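Local atomic coordinates of cadherin-related family member 2 (Mus musculus, PDB entry 5CYX), a protein that probably joins neighbouring microvilli by calcium-dependent adhesion to CDHR5 through its extracellular cadherin repeats, and so controls microvillar packing at the apical membrane of epithelial cells. Residues A[73-78]-A[90-95]; A[256-261]-A[272-277]; A[154-159]-A[168-173]. All blocks are in the same frame, centred on the assembly; numbering follows the deposited sequence.

How the interactions relate
The three contacts fall in three successive cadherin repeats, strung out along an elongated chain; the centres of interactions 1 and 2 lie about 89 Å apart. No two share a strand. Interaction 1, in the first repeat, joins parts of two neighbouring strands by regular backbone bonds, with an apolar face turned inward and a mixed, more polar one outward. Interaction 3, in the second, is also partly buried, but side-chain amides and a carboxylate bind a strand's approach to the segment that leaves its partner. Interaction 2, in the third, lies at the surface and has no hydrogen bond between its segments: a tyrosine ring packs on a turn. Interactions 1 and 3 also touch another copy of the protein.

Interaction 1 of 3, residues A[73-78]-A[90-95]; sequences FFKITI and EMQVIV
F74 and I76 exchange backbone hydrogen bonds with V93 and M91, the two hydrogen-bonded pairs of these antiparallel strands. V93 N reaches F74 O at 2.8 Å, and I76 N meets M91 O at 2.9 Å in a nearly straight bond (172° at the hydrogen). At the non-hydrogen-bonded positions CA-H...O contacts form, such as F73 CA to V93 O at 3.1 Å.

The apolar contacts lie mainly on the face bearing F74, I76, M91 and V93, where large apolar side chains suit the buried interior. F74 CG stands between the backbone N and the carbonyl carbon (chi1 60°), and the ring lies beside V93, whose CB sits over one ring face toward its rim, 4.0 Å from the centroid. I76 CG1 is 3.8 Å from M91 CB, which I78 CD1 also touches. Y50 stacks on the F74 ring. I78 and M91 also meet F7 and V9 of a neighbouring subunit.

The other face is mixed: K75, T77, E90 and Q92 suit its more exposed side, while F73 and I94 touch there. Q92 NE2 comes 3.6 Å from F73 CD2, amide and ring planes 71° apart. K75 NZ and E90 OE1, 5.3 Å apart, are too distant for a salt bridge, though their opposite charges may attract weakly.

Strands 73-81 and 86-96, consecutive and antiparallel, form the F-G hairpin of a Greek-key cadherin repeat, with strand 13-17 pairing parallel beyond 86-96.

Interaction 2 of 3, residues A[256-261]-A[272-277]; sequences IVTYSV and IREDGV
Y259 lays its ring against the type I beta turn R273-G276, which joins strands D and E (270-272 and 277-280) of a cadherin repeat; Y259 itself belongs to strand C, in the other sheet of the sandwich. Y259 CG is anti to the carbonyl carbon, beside the backbone N (chi1 -54°), and from there the ring reaches the turn. G276 CA lies over one ring face, 3.8 Å from the centroid, while V257 CG1 lies over the opposite face. Glycine suits this place twice: its phi is positive (84°), and its bare CA can come close to the ring. E274 O approaches the ring edge near its plane, 3.1 Å from Y259 CD1, and beyond the ring Y259 OH is hydrogen-bonded to the backbone A246 N.

I272 has CG1 anti to the backbone N, and its two ends meet different residues: CD1 rests 3.7 Å from Y259 CB, whereas CG2 lies 3.5 Å from S260 CA and also touches V261 CG2. A beta-branched aliphatic chain suits the site because its two arms pack on separate residues of strand C. T258 and E274 lie side by side, pointing the same way, with T258 CG2 3.5 Å from E274 OE2.

The turn is also tied within itself by a salt bridge, in which R273 NH2 approaches the syn lone pair of D275 OD2 at 3.2 Å.

Interaction 3 of 3, residues A[154-159]-A[168-173]; sequences SNNLFR and LNDTLS
N169 grips N156 and R159 through both ends of its side-chain amide. Its ND2 donates to the backbone N156 O at 2.7 Å, almost straight (170° at the hydrogen) and in the plane of both groups. Its OD1 accepts from R159 NE at 3.1 Å, the donor lying above the carbonyl plane. CG anti to the backbone N (chi1 -172°) is placed toward the facing segment, and from it the amide reaches both partners. An asparagine suits the place because one flat group both donates and accepts. The OD1 also takes a bond from V123 N of a neighbouring subunit, and R159 NH2 donates to G121 O of that same subunit, which ties the contact into the assembly.

A second grip comes from N156, whose amide plane is turned 83° from that of N169. Its ND2 reaches D170 OD2 at 3.1 Å from above the carboxylate plane, and a water bridges its OD1 to N169 ND2. The other carboxylate oxygen, D170 OD1, accepts T171 N. The backbone adds N169 N to L157 O, 2.9 Å.

This is the open end of the D-E hairpin of the second cadherin repeat, where strands 158-160 and 165-168 pair and F158 and L168 form a non-hydrogen-bonded pair. L168 CD1 lies 3.9 Å from F158 CE1, and the ring meets Y181 edge-to-face. L157 turns its CD1 toward the departing chain, 3.8 Å from D170 CB and 4.1 Å from L172 CD2, the same CD1 lying against the carbonyl oxygens D170 O and T171 O.

Interaction 1 of 3, residues A[73-78]-A[90-95]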
ATOM      1  N   PHE A  73      39.005   2.728   2.617  1.00 49.99           N
ATOM      2  CA  PHE A  73      40.237   2.912   1.865  1.00 50.92           C
ATOM      3  C   PHE A  73      41.333   3.302   2.822  1.00 51.31           C
ATOM      4  O   PHE A  73      41.053   3.765   3.920  1.00 52.17           O
ATOM      5  CB  PHE A  73      40.054   3.963   0.720  1.00 52.89           C
ATOM      6  CG  PHE A  73      39.713   5.346   1.210  1.00 54.67           C
ATOM      7  CD1 PHE A  73      38.388   5.710   1.440  1.00 56.44           C
ATOM      8  CD2 PHE A  73      40.718   6.272   1.485  1.00 56.98           C
ATOM      9  CE1 PHE A  73      38.060   6.988   1.935  1.00 58.55           C
ATOM     10  CE2 PHE A  73      40.411   7.557   1.992  1.00 58.56           C
ATOM     11  CZ  PHE A  73      39.078   7.908   2.236  1.00 58.53           C
ATOM     12  N   PHE A  74      42.580   3.104   2.432  1.00 50.85           N
ATOM     13  CA  PHE A  74      43.710   3.596   3.213  1.00 51.55           C
ATOM     14  C   PHE A  74      44.970   3.594   2.350  1.00 52.19           C
ATOM     15  O   PHE A  74      44.995   2.960   1.309  1.00 53.30           O
ATOM     16  CB  PHE A  74      43.906   2.764   4.487  1.00 51.41           C
ATOM     17  CG  PHE A  74      44.166   1.304   4.217  1.00 50.43           C
ATOM     18  CD1 PHE A  74      43.112   0.405   4.088  1.00 50.15           C
ATOM     19  CD2 PHE A  74      45.454   0.832   4.070  1.00 50.36           C
ATOM     20  CE1 PHE A  74      43.347  -0.940   3.821  1.00 49.77           C
ATOM     21  CE2 PHE A  74      45.697  -0.522   3.823  1.00 50.71           C
ATOM     22  CZ  PHE A  74      44.638  -1.403   3.682  1.00 50.21           C
ATOM     23  N   LYS A  75      45.981   4.345   2.757  1.00 53.18           N
ATOM     24  CA  LYS A  75      47.276   4.424   2.058  1.00 54.73           C
ATOM     25  C   LYS A  75      48.347   3.512   2.665  1.00 53.44           C
ATOM     26  O   LYS A  75      48.422   3.318   3.905  1.00 49.74           O
ATOM     27  CB  LYS A  75      47.871   5.841   2.144  1.00 58.81           C
ATOM     28  CG  LYS A  75      47.169   6.843   1.303  1.00 64.81           C
ATOM     29  CD  LYS A  75      47.810   8.241   1.413  1.00 70.00           C
ATOM     30  CE  LYS A  75      46.890   9.283   0.756  1.00 74.20           C
ATOM     31  NZ  LYS A  75      46.175   8.765  -0.472  1.00 74.73           N
ATOM     32  N   ILE A  76      49.243   3.066   1.799  1.00 52.59           N
ATOM     33  CA  ILE A  76      50.446   2.377   2.246  1.00 54.79           C
ATOM     34  C   ILE A  76      51.655   2.980   1.561  1.00 55.46           C
ATOM     35  O   ILE A  76      51.536   3.582   0.524  1.00 56.64           O
ATOM     36  CB  ILE A  76      50.389   0.855   1.967  1.00 54.07           C
ATOM     37  CG1 ILE A  76      50.012   0.584   0.508  1.00 54.25           C
ATOM     38  CG2 ILE A  76      49.389   0.217   2.894  1.00 54.20           C
ATOM     39  CD1 ILE A  76      50.108  -0.878   0.087  1.00 54.29           C
ATOM     40  N   THR A  77      52.813   2.813   2.165  1.00 56.70           N
ATOM     41  CA  THR A  77      54.066   3.176   1.536  1.00 58.42           C
ATOM     42  C   THR A  77      54.797   1.869   1.174  1.00 59.01           C
ATOM     43  O   THR A  77      55.047   1.012   2.044  1.00 59.82           O
ATOM     44  CB  THR A  77      54.909   4.102   2.463  1.00 59.39           C
ATOM     45  OG1 THR A  77      54.166   5.309   2.717  1.00 60.49           O
ATOM     46  CG2 THR A  77      56.229   4.477   1.823  1.00 59.66           C
ATOM     47  N   ILE A  78      55.108   1.732  -0.098  1.00 58.42           N
ATOM     48  CA  ILE A  78      55.908   0.656  -0.608  1.00 62.13           C
ATOM     49  C   ILE A  78      57.319   1.165  -0.880  1.00 63.02           C
ATOM     50  O   ILE A  78      57.504   2.264  -1.399  1.00 63.22           O
ATOM     51  CB  ILE A  78      55.295   0.094  -1.909  1.00 64.36           C
ATOM     52  CG1 ILE A  78      53.938  -0.549  -1.596  1.00 64.72           C
ATOM     53  CG2 ILE A  78      56.228  -0.952  -2.522  1.00 65.59           C
ATOM     54  CD1 ILE A  78      53.028  -0.637  -2.794  1.00 67.37           C
ATOM     55  N   GLU A  90      53.803   5.991  -2.505  1.00 64.68           N
ATOM     56  CA  GLU A  90      52.528   5.701  -1.865  1.00 66.24           C
ATOM     57  C   GLU A  90      51.598   5.003  -2.838  1.00 64.46           C
ATOM     58  O   GLU A  90      51.670   5.213  -4.044  1.00 60.97           O
ATOM     59  CB  GLU A  90      51.884   6.958  -1.305  1.00 69.94           C
ATOM     60  CG  GLU A  90      52.712   7.556  -0.177  1.00 74.69           C
ATOM     61  CD  GLU A  90      52.105   8.809   0.415  1.00 79.90           C
ATOM     62  OE1 GLU A  90      51.439   9.568  -0.326  1.00 86.22           O
ATOM     63  OE2 GLU A  90      52.311   9.049   1.621  1.00 84.08           O
ATOM     64  N   MET A  91      50.758   4.142  -2.284  1.00 64.00           N
ATOM     65  CA  MET A  91      49.795   3.348  -3.029  1.00 62.63           C
ATOM     66  C   MET A  91      48.533   3.444  -2.228  1.00 59.84           C
ATOM     67  O   MET A  91      48.558   3.346  -0.991  1.00 59.05           O
ATOM     68  CB  MET A  91      50.247   1.889  -3.021  1.00 67.88           C
ATOM     69  CG  MET A  91      49.451   0.922  -3.860  1.00 72.21           C
ATOM     70  SD  MET A  91      50.410   0.460  -5.320  1.00 81.19           S
ATOM     71  CE  MET A  91      49.194   0.641  -6.627  1.00 78.60           C
ATOM     72  N   GLN A  92      47.427   3.640  -2.898  1.00 56.53           N
ATOM     73  CA  GLN A  92      46.153   3.574  -2.238  1.00 57.17           C
ATOM     74  C   GLN A  92      45.497   2.172  -2.342  1.00 54.43           C
ATOM     75  O   GLN A  92      45.530   1.543  -3.391  1.00 53.12           O
ATOM     76  CB  GLN A  92      45.220   4.617  -2.811  1.00 59.65           C
ATOM     77  CG  GLN A  92      44.006   4.831  -1.926  1.00 62.93           C
ATOM     78  CD  GLN A  92      43.076   5.878  -2.491  1.00 66.59           C
ATOM     79  OE1 GLN A  92      42.792   5.890  -3.700  1.00 67.27           O
ATOM     80  NE2 GLN A  92      42.569   6.746  -1.622  1.00 67.21           N
ATOM     81  N   VAL A  93      44.883   1.744  -1.237  1.00 52.49           N
ATOM     82  CA  VAL A  93      44.089   0.535  -1.176  1.00 51.63           C
ATOM     83  C   VAL A  93      42.596   0.911  -1.124  1.00 51.45           C
ATOM     84  O   VAL A  93      42.166   1.539  -0.174  1.00 49.50           O
ATOM     85  CB  VAL A  93      44.506  -0.344   0.017  1.00 51.36           C
ATOM     86  CG1 VAL A  93      43.706  -1.623   0.025  1.00 50.86           C
ATOM     87  CG2 VAL A  93      45.983  -0.654  -0.055  1.00 51.69           C
ATOM     88  N   ILE A  94      41.842   0.597  -2.198  1.00 51.26           N
ATOM     89  CA  ILE A  94      40.397   0.661  -2.176  1.00 51.72           C
ATOM     90  C   ILE A  94      39.888  -0.694  -1.647  1.00 51.52           C
ATOM     91  O   ILE A  94      40.205  -1.747  -2.216  1.00 52.15           O
ATOM     92  CB  ILE A  94      39.831   0.974  -3.580  1.00 53.77           C
ATOM     93  CG1 ILE A  94      40.460   2.249  -4.186  1.00 54.56           C
ATOM     94  CG2 ILE A  94      38.318   1.124  -3.565  1.00 53.96           C
ATOM     95  CD1 ILE A  94      40.440   3.454  -3.247  1.00 55.71           C
ATOM     96  N   VAL A  95      39.131  -0.685  -0.553  1.00 50.87           N
ATOM     97  CA  VAL A  95      38.453  -1.883  -0.051  1.00 51.38           C
ATOM     98  C   VAL A  95      37.055  -1.921  -0.640  1.00 52.14           C
ATOM     99  O   VAL A  95      36.310  -0.964  -0.510  1.00 53.06           O
ATOM    100  CB  VAL A  95      38.400  -1.909   1.489  1.00 52.11           C
ATOM    101  CG1 VAL A  95      37.746  -3.192   2.002  1.00 53.21           C
ATOM    102  CG2 VAL A  95      39.803  -1.841   2.060  1.00 51.92           C
TER

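Interaction 2 of 3, residues A[256-261]-A[272-277]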
ATOM      1  N   ILE A 256     -24.476  -4.506  29.573  1.00 55.96           N
ATOM      2  CA  ILE A 256     -25.725  -4.818  30.238  1.00 56.35           C
ATOM      3  C   ILE A 256     -26.926  -4.682  29.269  1.00 56.11           C
ATOM      4  O   ILE A 256     -26.921  -3.825  28.377  1.00 55.86           O
ATOM      5  CB  ILE A 256     -25.960  -3.870  31.445  1.00 57.19           C
ATOM      6  CG1 ILE A 256     -24.847  -4.060  32.504  1.00 57.99           C
ATOM      7  CG2 ILE A 256     -27.308  -4.164  32.096  1.00 56.92           C
ATOM      8  CD1 ILE A 256     -24.931  -3.091  33.673  1.00 59.32           C
ATOM      9  N   VAL A 257     -27.954  -5.504  29.471  1.00 55.97           N
ATOM     10  CA  VAL A 257     -29.159  -5.430  28.655  1.00 57.27           C
ATOM     11  C   VAL A 257     -30.383  -5.073  29.489  1.00 57.02           C
ATOM     12  O   VAL A 257     -30.529  -5.579  30.589  1.00 57.06           O
ATOM     13  CB  VAL A 257     -29.402  -6.774  27.920  1.00 57.04           C
ATOM     14  CG1 VAL A 257     -30.748  -6.762  27.252  1.00 57.37           C
ATOM     15  CG2 VAL A 257     -28.303  -7.010  26.920  1.00 58.00           C
ATOM     16  N   THR A 258     -31.257  -4.221  28.946  1.00 58.33           N
ATOM     17  CA  THR A 258     -32.571  -3.983  29.528  1.00 59.82           C
ATOM     18  C   THR A 258     -33.651  -4.448  28.580  1.00 60.10           C
ATOM     19  O   THR A 258     -33.378  -4.790  27.440  1.00 62.46           O
ATOM     20  CB  THR A 258     -32.798  -2.518  29.896  1.00 61.65           C
ATOM     21  OG1 THR A 258     -32.737  -1.718  28.721  1.00 65.06           O
ATOM     22  CG2 THR A 258     -31.748  -2.055  30.832  1.00 63.08           C
ATOM     23  N   TYR A 259     -34.882  -4.487  29.070  1.00 59.21           N
ATOM     24  CA  TYR A 259     -35.988  -5.128  28.357  1.00 59.23           C
ATOM     25  C   TYR A 259     -37.179  -4.205  28.433  1.00 60.40           C
ATOM     26  O   TYR A 259     -37.304  -3.439  29.350  1.00 57.40           O
ATOM     27  CB  TYR A 259     -36.346  -6.476  29.019  1.00 58.26           C
ATOM     28  CG  TYR A 259     -35.151  -7.407  29.158  1.00 57.95           C
ATOM     29  CD1 TYR A 259     -34.296  -7.367  30.277  1.00 57.89           C
ATOM     30  CD2 TYR A 259     -34.867  -8.306  28.177  1.00 58.08           C
ATOM     31  CE1 TYR A 259     -33.187  -8.218  30.368  1.00 57.52           C
ATOM     32  CE2 TYR A 259     -33.781  -9.140  28.262  1.00 58.25           C
ATOM     33  CZ  TYR A 259     -32.956  -9.123  29.338  1.00 56.62           C
ATOM     34  OH  TYR A 259     -31.895 -10.000  29.299  1.00 55.51           O
ATOM     35  N   SER A 260     -38.050  -4.270  27.445  1.00 63.15           N
ATOM     36  CA  SER A 260     -39.367  -3.621  27.497  1.00 64.72           C
ATOM     37  C   SER A 260     -40.325  -4.488  26.673  1.00 66.37           C
ATOM     38  O   SER A 260     -39.893  -5.228  25.821  1.00 65.67           O
ATOM     39  CB  SER A 260     -39.300  -2.200  26.933  1.00 65.59           C
ATOM     40  OG  SER A 260     -38.724  -2.214  25.627  1.00 67.42           O
ATOM     41  N   VAL A 261     -41.601  -4.424  27.018  1.00 69.73           N
ATOM     42  CA  VAL A 261     -42.660  -5.049  26.284  1.00 73.19           C
ATOM     43  C   VAL A 261     -43.006  -4.053  25.191  1.00 76.98           C
ATOM     44  O   VAL A 261     -43.479  -2.941  25.469  1.00 75.24           O
ATOM     45  CB  VAL A 261     -43.886  -5.331  27.159  1.00 72.13           C
ATOM     46  CG1 VAL A 261     -45.014  -5.916  26.312  1.00 73.00           C
ATOM     47  CG2 VAL A 261     -43.499  -6.301  28.255  1.00 71.73           C
ATOM     48  N   ILE A 272     -42.353  -5.830  32.032  1.00 64.31           N
ATOM     49  CA  ILE A 272     -41.072  -6.494  32.296  1.00 63.43           C
ATOM     50  C   ILE A 272     -40.076  -5.535  32.984  1.00 64.39           C
ATOM     51  O   ILE A 272     -40.091  -4.352  32.693  1.00 63.71           O
ATOM     52  CB  ILE A 272     -40.497  -7.059  30.988  1.00 63.03           C
ATOM     53  CG1 ILE A 272     -39.315  -7.970  31.280  1.00 63.30           C
ATOM     54  CG2 ILE A 272     -40.112  -5.941  30.005  1.00 62.09           C
ATOM     55  CD1 ILE A 272     -38.951  -8.846  30.098  1.00 64.74           C
ATOM     56  N   ARG A 273     -39.240  -6.056  33.889  1.00 65.89           N
ATOM     57  CA  ARG A 273     -38.169  -5.281  34.524  1.00 68.76           C
ATOM     58  C   ARG A 273     -36.856  -5.339  33.748  1.00 67.38           C
ATOM     59  O   ARG A 273     -36.685  -6.172  32.865  1.00 65.17           O
ATOM     60  CB  ARG A 273     -37.885  -5.804  35.938  1.00 72.51           C
ATOM     61  CG  ARG A 273     -39.063  -5.784  36.881  1.00 74.26           C
ATOM     62  CD  ARG A 273     -38.595  -5.664  38.310  1.00 76.71           C
ATOM     63  NE  ARG A 273     -37.814  -6.823  38.739  1.00 79.15           N
ATOM     64  CZ  ARG A 273     -38.284  -7.867  39.437  1.00 79.75           C
ATOM     65  NH1 ARG A 273     -39.566  -7.937  39.814  1.00 79.02           N
ATOM     66  NH2 ARG A 273     -37.455  -8.862  39.760  1.00 79.09           N
ATOM     67  N   GLU A 274     -35.922  -4.464  34.131  1.00 65.69           N
ATOM     68  CA  GLU A 274     -34.567  -4.419  33.571  1.00 66.58           C
ATOM     69  C   GLU A 274     -33.823  -5.753  33.630  1.00 65.26           C
ATOM     70  O   GLU A 274     -32.974  -6.033  32.772  1.00 62.82           O
ATOM     71  CB  GLU A 274     -33.730  -3.351  34.283  1.00 69.97           C
ATOM     72  CG  GLU A 274     -34.021  -1.912  33.828  1.00 73.18           C
ATOM     73  CD  GLU A 274     -33.118  -0.856  34.501  1.00 76.89           C
ATOM     74  OE1 GLU A 274     -33.412  -0.426  35.631  1.00 79.23           O
ATOM     75  OE2 GLU A 274     -32.110  -0.438  33.895  1.00 80.24           O
ATOM     76  N   ASP A 275     -34.136  -6.561  34.646  1.00 64.11           N
ATOM     77  CA  ASP A 275     -33.494  -7.848  34.838  1.00 65.00           C
ATOM     78  C   ASP A 275     -34.181  -9.012  34.072  1.00 63.92           C
ATOM     79  O   ASP A 275     -33.890 -10.155  34.353  1.00 63.36           O
ATOM     80  CB  ASP A 275     -33.361  -8.179  36.332  1.00 65.94           C
ATOM     81  CG  ASP A 275     -34.697  -8.456  37.013  1.00 68.19           C
ATOM     82  OD1 ASP A 275     -35.785  -8.211  36.434  1.00 66.08           O
ATOM     83  OD2 ASP A 275     -34.650  -8.904  38.177  1.00 73.57           O
ATOM     84  N   GLY A 276     -35.100  -8.702  33.153  1.00 63.62           N
ATOM     85  CA  GLY A 276     -35.768  -9.704  32.319  1.00 63.29           C
ATOM     86  C   GLY A 276     -36.985 -10.406  32.920  1.00 63.30           C
ATOM     87  O   GLY A 276     -37.554 -11.306  32.290  1.00 62.30           O
ATOM     88  N   VAL A 277     -37.407  -9.988  34.112  1.00 62.50           N
ATOM     89  CA  VAL A 277     -38.535 -10.624  34.778  1.00 62.19           C
ATOM     90  C   VAL A 277     -39.841  -9.983  34.352  1.00 62.19           C
ATOM     91  O   VAL A 277     -40.073  -8.756  34.569  1.00 60.46           O
ATOM     92  CB  VAL A 277     -38.466 -10.514  36.309  1.00 61.28           C
ATOM     93  CG1 VAL A 277     -39.723 -11.120  36.932  1.00 61.81           C
ATOM     94  CG2 VAL A 277     -37.220 -11.200  36.852  1.00 61.88           C
TER

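Interaction 3 of 3, residues A[154-159]-A[168-173]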
ATOM      1  N   SER A 154      -6.673 -15.916   7.895  1.00 67.33           N
ATOM      2  CA  SER A 154      -5.631 -15.229   8.674  1.00 63.52           C
ATOM      3  C   SER A 154      -4.438 -14.863   7.758  1.00 61.24           C
ATOM      4  O   SER A 154      -3.872 -13.765   7.849  1.00 58.20           O
ATOM      5  CB  SER A 154      -5.201 -16.050   9.910  1.00 63.86           C
ATOM      6  OG  SER A 154      -4.514 -17.262   9.588  1.00 63.92           O
ATOM      7  N   ASN A 155      -4.117 -15.756   6.829  1.00 60.21           N
ATOM      8  CA  ASN A 155      -3.059 -15.498   5.839  1.00 60.30           C
ATOM      9  C   ASN A 155      -3.381 -14.445   4.752  1.00 57.81           C
ATOM     10  O   ASN A 155      -2.505 -14.053   4.001  1.00 58.31           O
ATOM     11  CB  ASN A 155      -2.642 -16.827   5.195  1.00 62.64           C
ATOM     12  CG  ASN A 155      -1.950 -17.747   6.205  1.00 64.75           C
ATOM     13  OD1 ASN A 155      -0.750 -17.613   6.456  1.00 67.21           O
ATOM     14  ND2 ASN A 155      -2.720 -18.627   6.844  1.00 65.58           N
ATOM     15  N   ASN A 156      -4.646 -14.057   4.627  1.00 55.95           N
ATOM     16  CA  ASN A 156      -5.078 -12.978   3.735  1.00 54.56           C
ATOM     17  C   ASN A 156      -5.165 -11.606   4.465  1.00 51.86           C
ATOM     18  O   ASN A 156      -5.392 -10.585   3.832  1.00 52.85           O
ATOM     19  CB  ASN A 156      -6.493 -13.284   3.268  1.00 55.41           C
ATOM     20  CG  ASN A 156      -6.948 -12.345   2.143  1.00 56.49           C
ATOM     21  OD1 ASN A 156      -6.222 -12.153   1.200  1.00 56.35           O
ATOM     22  ND2 ASN A 156      -8.134 -11.757   2.262  1.00 56.74           N
ATOM     23  N   LEU A 157      -5.086 -11.642   5.780  1.00 48.23           N
ATOM     24  CA  LEU A 157      -5.463 -10.540   6.657  1.00 47.72           C
ATOM     25  C   LEU A 157      -4.447  -9.399   6.701  1.00 45.14           C
ATOM     26  O   LEU A 157      -4.824  -8.251   6.928  1.00 44.84           O
ATOM     27  CB  LEU A 157      -5.641 -11.090   8.107  1.00 48.18           C
ATOM     28  CG  LEU A 157      -6.494 -10.340   9.104  1.00 49.18           C
ATOM     29  CD1 LEU A 157      -7.789  -9.766   8.570  1.00 50.44           C
ATOM     30  CD2 LEU A 157      -6.833 -11.269  10.263  1.00 51.05           C
ATOM     31  N   PHE A 158      -3.172  -9.712   6.504  1.00 43.59           N
ATOM     32  CA  PHE A 158      -2.115  -8.759   6.739  1.00 43.03           C
ATOM     33  C   PHE A 158      -1.127  -8.858   5.633  1.00 43.20           C
ATOM     34  O   PHE A 158      -0.921  -9.906   5.118  1.00 41.97           O
ATOM     35  CB  PHE A 158      -1.364  -9.027   8.035  1.00 42.26           C
ATOM     36  CG  PHE A 158      -2.217  -8.999   9.239  1.00 42.44           C
ATOM     37  CD1 PHE A 158      -2.687  -7.779   9.751  1.00 42.09           C
ATOM     38  CD2 PHE A 158      -2.463 -10.176   9.974  1.00 42.83           C
ATOM     39  CE1 PHE A 158      -3.425  -7.742  10.920  1.00 41.97           C
ATOM     40  CE2 PHE A 158      -3.244 -10.135  11.107  1.00 42.42           C
ATOM     41  CZ  PHE A 158      -3.707  -8.913  11.589  1.00 42.45           C
ATOM     42  N   ARG A 159      -0.491  -7.736   5.319  1.00 43.12           N
ATOM     43  CA  ARG A 159       0.520  -7.716   4.291  1.00 44.47           C
ATOM     44  C   ARG A 159       1.576  -6.683   4.636  1.00 45.00           C
ATOM     45  O   ARG A 159       1.279  -5.723   5.304  1.00 45.36           O
ATOM     46  CB  ARG A 159      -0.120  -7.399   2.960  1.00 45.31           C
ATOM     47  CG  ARG A 159      -0.894  -6.060   2.879  1.00 45.54           C
ATOM     48  CD  ARG A 159      -1.623  -6.012   1.506  1.00 46.71           C
ATOM     49  NE  ARG A 159      -2.448  -4.814   1.294  1.00 47.52           N
ATOM     50  CZ  ARG A 159      -1.984  -3.574   1.040  1.00 48.11           C
ATOM     51  NH1 ARG A 159      -0.680  -3.324   1.008  1.00 48.09           N
ATOM     52  NH2 ARG A 159      -2.831  -2.566   0.826  1.00 48.65           N
ATOM     53  N   LEU A 168      -3.280  -3.711   7.078  1.00 41.22           N
ATOM     54  CA  LEU A 168      -4.467  -4.507   7.106  1.00 42.01           C
ATOM     55  C   LEU A 168      -5.086  -4.654   5.724  1.00 43.24           C
ATOM     56  O   LEU A 168      -5.366  -3.614   5.070  1.00 43.32           O
ATOM     57  CB  LEU A 168      -5.467  -3.866   7.995  1.00 42.40           C
ATOM     58  CG  LEU A 168      -6.695  -4.707   8.256  1.00 43.04           C
ATOM     59  CD1 LEU A 168      -6.404  -5.902   9.184  1.00 42.60           C
ATOM     60  CD2 LEU A 168      -7.792  -3.816   8.789  1.00 43.37           C
ATOM     61  N   ASN A 169      -5.290  -5.915   5.319  1.00 43.78           N
ATOM     62  CA  ASN A 169      -5.789  -6.293   4.001  1.00 46.00           C
ATOM     63  C   ASN A 169      -7.192  -6.879   3.939  1.00 46.25           C
ATOM     64  O   ASN A 169      -7.710  -7.051   2.875  1.00 47.75           O
ATOM     65  CB  ASN A 169      -4.779  -7.269   3.373  1.00 47.01           C
ATOM     66  CG  ASN A 169      -5.076  -7.571   1.960  1.00 49.16           C
ATOM     67  OD1 ASN A 169      -4.967  -6.684   1.043  1.00 50.66           O
ATOM     68  ND2 ASN A 169      -5.480  -8.839   1.714  1.00 50.22           N
ATOM     69  N   ASP A 170      -7.789  -7.224   5.071  1.00 46.60           N
ATOM     70  CA  ASP A 170      -9.154  -7.710   5.153  1.00 47.34           C
ATOM     71  C   ASP A 170      -9.676  -7.286   6.529  1.00 47.03           C
ATOM     72  O   ASP A 170      -8.913  -6.737   7.302  1.00 45.14           O
ATOM     73  CB  ASP A 170      -9.089  -9.246   5.053  1.00 49.10           C
ATOM     74  CG  ASP A 170     -10.397  -9.905   4.628  1.00 50.35           C
ATOM     75  OD1 ASP A 170     -11.471  -9.292   4.617  1.00 50.83           O
ATOM     76  OD2 ASP A 170     -10.351 -11.113   4.335  1.00 53.28           O
ATOM     77  N   THR A 171     -10.959  -7.518   6.805  1.00 47.63           N
ATOM     78  CA  THR A 171     -11.647  -6.914   7.938  1.00 48.30           C
ATOM     79  C   THR A 171     -11.454  -7.824   9.135  1.00 47.93           C
ATOM     80  O   THR A 171     -11.362  -9.062   8.999  1.00 45.93           O
ATOM     81  CB  THR A 171     -13.164  -6.870   7.717  1.00 50.16           C
ATOM     82  OG1 THR A 171     -13.552  -8.186   7.311  1.00 51.57           O
ATOM     83  CG2 THR A 171     -13.578  -5.899   6.603  1.00 50.90           C
ATOM     84  N   LEU A 172     -11.393  -7.221  10.297  1.00 46.68           N
ATOM     85  CA  LEU A 172     -11.160  -7.982  11.527  1.00 46.70           C
ATOM     86  C   LEU A 172     -12.487  -8.378  12.151  1.00 47.40           C
ATOM     87  O   LEU A 172     -13.481  -7.755  11.906  1.00 45.94           O
ATOM     88  CB  LEU A 172     -10.400  -7.092  12.544  1.00 46.35           C
ATOM     89  CG  LEU A 172      -9.048  -6.540  12.110  1.00 46.36           C
ATOM     90  CD1 LEU A 172      -8.490  -5.397  12.946  1.00 46.93           C
ATOM     91  CD2 LEU A 172      -8.048  -7.655  12.082  1.00 47.48           C
ATOM     92  N   SER A 173     -12.477  -9.368  13.058  1.00 49.34           N
ATOM     93  CA  SER A 173     -13.629  -9.598  13.965  1.00 49.98           C
ATOM     94  C   SER A 173     -13.192 -10.306  15.235  1.00 49.41           C
ATOM     95  O   SER A 173     -12.808 -11.479  15.177  1.00 48.76           O
ATOM     96  CB  SER A 173     -14.736 -10.444  13.297  1.00 51.89           C
ATOM     97  OG  SER A 173     -15.814 -10.621  14.231  1.00 54.47           O
TER
HETATM   98  O   HOH W   1      -6.815  -9.695  -0.481  1.00 48.37           O